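Uncharacterized protein (Bacillus subtilis, PDB 5DQV) is a metal-dependent nucleotide pyrophosphohydrolase of the HD-domain type, probably acting on nucleotides at its metal centre. Local coordinates at residues A[187-190]-A[191-194]. Numbering follows the deposited sequence.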
ATOM      1  N   GLU A 187      16.457  -5.531 -10.513  1.00 30.31           N
ATOM      2  CA  GLU A 187      15.200  -5.216 -11.204  0.50 30.79           C
ATOM      3  C   GLU A 187      14.180  -4.609 -10.211  1.00 28.72           C
ATOM      4  O   GLU A 187      13.529  -3.612 -10.465  1.00 27.26           O
ATOM      5  CB  GLU A 187      14.537  -6.491 -11.770  0.50 32.02           C
ATOM      6  CG  GLU A 187      15.426  -7.549 -12.434  0.50 36.40           C
ATOM      7  CD  GLU A 187      14.607  -8.791 -12.812  0.50 39.28           C
ATOM      8  OE1 GLU A 187      13.406  -8.621 -13.096  0.50 42.69           O
ATOM      9  OE2 GLU A 187      15.144  -9.921 -12.825  0.50 40.86           O
ATOM     10  N   ARG A 188      14.029  -5.286  -9.082  1.00 25.73           N
ATOM     11  CA  ARG A 188      13.033  -4.901  -8.078  1.00 24.05           C
ATOM     12  C   ARG A 188      13.335  -3.538  -7.450  1.00 22.22           C
ATOM     13  O   ARG A 188      12.453  -2.722  -7.272  1.00 22.66           O
ATOM     14  CB  ARG A 188      12.907  -5.991  -6.989  1.00 22.42           C
ATOM     15  CG  ARG A 188      12.262  -7.274  -7.501  1.00 24.90           C
ATOM     16  CD  ARG A 188      11.945  -8.182  -6.294  1.00 24.77           C
ATOM     17  NE  ARG A 188      11.423  -9.417  -6.770  1.00 27.18           N
ATOM     18  CZ  ARG A 188      10.498 -10.151  -6.148  1.00 24.71           C
ATOM     19  NH1 ARG A 188       9.956  -9.771  -4.979  1.00 24.98           N
ATOM     20  NH2 ARG A 188      10.084 -11.219  -6.750  1.00 24.80           N
ATOM     21  N   HIS A 189      14.592  -3.321  -7.146  1.00 22.41           N
ATOM     22  CA  HIS A 189      15.095  -2.054  -6.601  1.00 22.66           C
ATOM     23  C   HIS A 189      14.890  -0.935  -7.582  1.00 22.67           C
ATOM     24  O   HIS A 189      14.395   0.101  -7.213  1.00 21.98           O
ATOM     25  CB  HIS A 189      16.550  -2.193  -6.289  1.00 24.29           C
ATOM     26  CG  HIS A 189      17.185  -0.950  -5.755  1.00 24.94           C
ATOM     27  ND1 HIS A 189      17.051  -0.554  -4.445  1.00 29.11           N
ATOM     28  CD2 HIS A 189      17.968  -0.021  -6.354  1.00 28.23           C
ATOM     29  CE1 HIS A 189      17.757   0.552  -4.247  1.00 31.23           C
ATOM     30  NE2 HIS A 189      18.318   0.898  -5.391  1.00 29.19           N
ATOM     31  N   GLU A 190      15.269  -1.155  -8.836  1.00 24.00           N
ATOM     32  CA  GLU A 190      15.074  -0.125  -9.835  1.00 25.22           C
ATOM     33  C   GLU A 190      13.582   0.206 -10.027  1.00 23.77           C
ATOM     34  O   GLU A 190      13.207   1.366 -10.270  1.00 21.18           O
ATOM     35  CB  GLU A 190      15.680  -0.508 -11.161  1.00 27.68           C
ATOM     36  CG  GLU A 190      17.206  -0.445 -11.126  1.00 34.22           C
ATOM     37  CD  GLU A 190      17.720   0.942 -10.702  1.00 40.78           C
ATOM     38  OE1 GLU A 190      17.109   1.975 -11.118  1.00 40.06           O
ATOM     39  OE2 GLU A 190      18.734   0.977  -9.957  1.00 43.50           O
ATOM     40  N   PHE A 191      12.746  -0.811  -9.992  1.00 22.17           N
ATOM     41  CA  PHE A 191      11.295  -0.555 -10.114  1.00 23.25           C
ATOM     42  C   PHE A 191      10.804   0.305  -8.915  1.00 22.43           C
ATOM     43  O   PHE A 191      10.007   1.229  -9.047  1.00 23.30           O
ATOM     44  CB  PHE A 191      10.493  -1.872 -10.197  1.00 23.81           C
ATOM     45  CG  PHE A 191       9.033  -1.636 -10.390  1.00 24.03           C
ATOM     46  CD1 PHE A 191       8.554  -1.271 -11.622  1.00 30.41           C
ATOM     47  CD2 PHE A 191       8.183  -1.625  -9.306  1.00 25.99           C
ATOM     48  CE1 PHE A 191       7.217  -0.996 -11.791  1.00 33.32           C
ATOM     49  CE2 PHE A 191       6.849  -1.331  -9.451  1.00 27.06           C
ATOM     50  CZ  PHE A 191       6.361  -1.019 -10.675  1.00 32.12           C
ATOM     51  N   MET A 192      11.278  -0.024  -7.729  1.00 22.07           N
ATOM     52  CA  MET A 192      10.914   0.728  -6.531  1.00 22.05           C
ATOM     53  C   MET A 192      11.423   2.207  -6.666  1.00 21.45           C
ATOM     54  O   MET A 192      10.709   3.122  -6.340  1.00 20.78           O
ATOM     55  CB  MET A 192      11.549   0.034  -5.323  1.00 23.10           C
ATOM     56  CG  MET A 192      11.054   0.438  -3.991  1.00 25.58           C
ATOM     57  SD  MET A 192      11.520  -0.801  -2.630  1.00 23.89           S
ATOM     58  CE  MET A 192      13.259  -1.098  -3.021  1.00 32.50           C
ATOM     59  N   LEU A 193      12.597   2.419  -7.249  1.00 22.10           N
ATOM     60  CA  LEU A 193      13.067   3.767  -7.542  1.00 22.39           C
ATOM     61  C   LEU A 193      12.143   4.486  -8.550  1.00 23.73           C
ATOM     62  O   LEU A 193      11.832   5.654  -8.368  1.00 22.67           O
ATOM     63  CB  LEU A 193      14.489   3.753  -8.039  1.00 24.37           C
ATOM     64  CG  LEU A 193      15.565   3.523  -6.953  1.00 24.19           C
ATOM     65  CD1 LEU A 193      16.972   3.385  -7.563  1.00 24.07           C
ATOM     66  CD2 LEU A 193      15.546   4.694  -5.952  1.00 25.23           C
ATOM     67  N   GLN A 194      11.680   3.781  -9.586  1.00 22.69           N
ATOM     68  CA  GLN A 194      10.688   4.366 -10.489  1.00 24.56           C
ATOM     69  C   GLN A 194       9.383   4.766  -9.797  1.00 23.02           C
ATOM     70  O   GLN A 194       8.797   5.827 -10.107  1.00 24.26           O
ATOM     71  CB  GLN A 194      10.496   3.463 -11.721  1.00 26.04           C
ATOM     72  CG  GLN A 194      11.780   3.387 -12.576  1.00 31.01           C
ATOM     73  CD  GLN A 194      12.321   4.801 -13.034  1.00 39.25           C
ATOM     74  OE1 GLN A 194      11.576   5.612 -13.605  1.00 39.19           O
ATOM     75  NE2 GLN A 194      13.623   5.092 -12.724  1.00 42.79           N
TER
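Leu193 lies one helical turn beyond His189 and packs against its imidazole. Followed outward, Leu193 CB meets the helix backbone at Glu190 O (3.5 Å), and Leu193 CG stands over one face of the imidazole, 4.1 Å from His189 NE2. Leu193 CD1, one of the two end methyls, comes closest to the ring, 3.6 Å from His189 NE2, and the same methyl also touches the carboxylate of Glu190, 3.8 Å from Glu190 OE2; the bend in the Glu190 chain at chi2 (-56°) carries that group over to the methyl. The imidazole reaches Leu193 because His189 CG is turned beside its own carbonyl carbon (chi1 179°), which directs the ring along the helix toward its C-terminal end. Met192 CE adds a looser contact, approaching the same ring obliquely at 4.1 Å from His189 ND1. With His189 replaced by an alanine, Leu193 CG and CD1 would probably lose the ring they pack against, and Met192 CE would have less to touch. Beneath these side chains run regular helical hydrogen bonds, each from a backbone N-H to the C=O four residues earlier, such as Leu193 N to His189 O at 2.9 Å. From helix 179-202, His189 and Met192 face loops of their own chain, at Ile173 and at Leu170 and Ile135 respectively, while Phe191 rests on Ala137 and Ile140 of helix 136-150 and on Tyr195 of the second subunit.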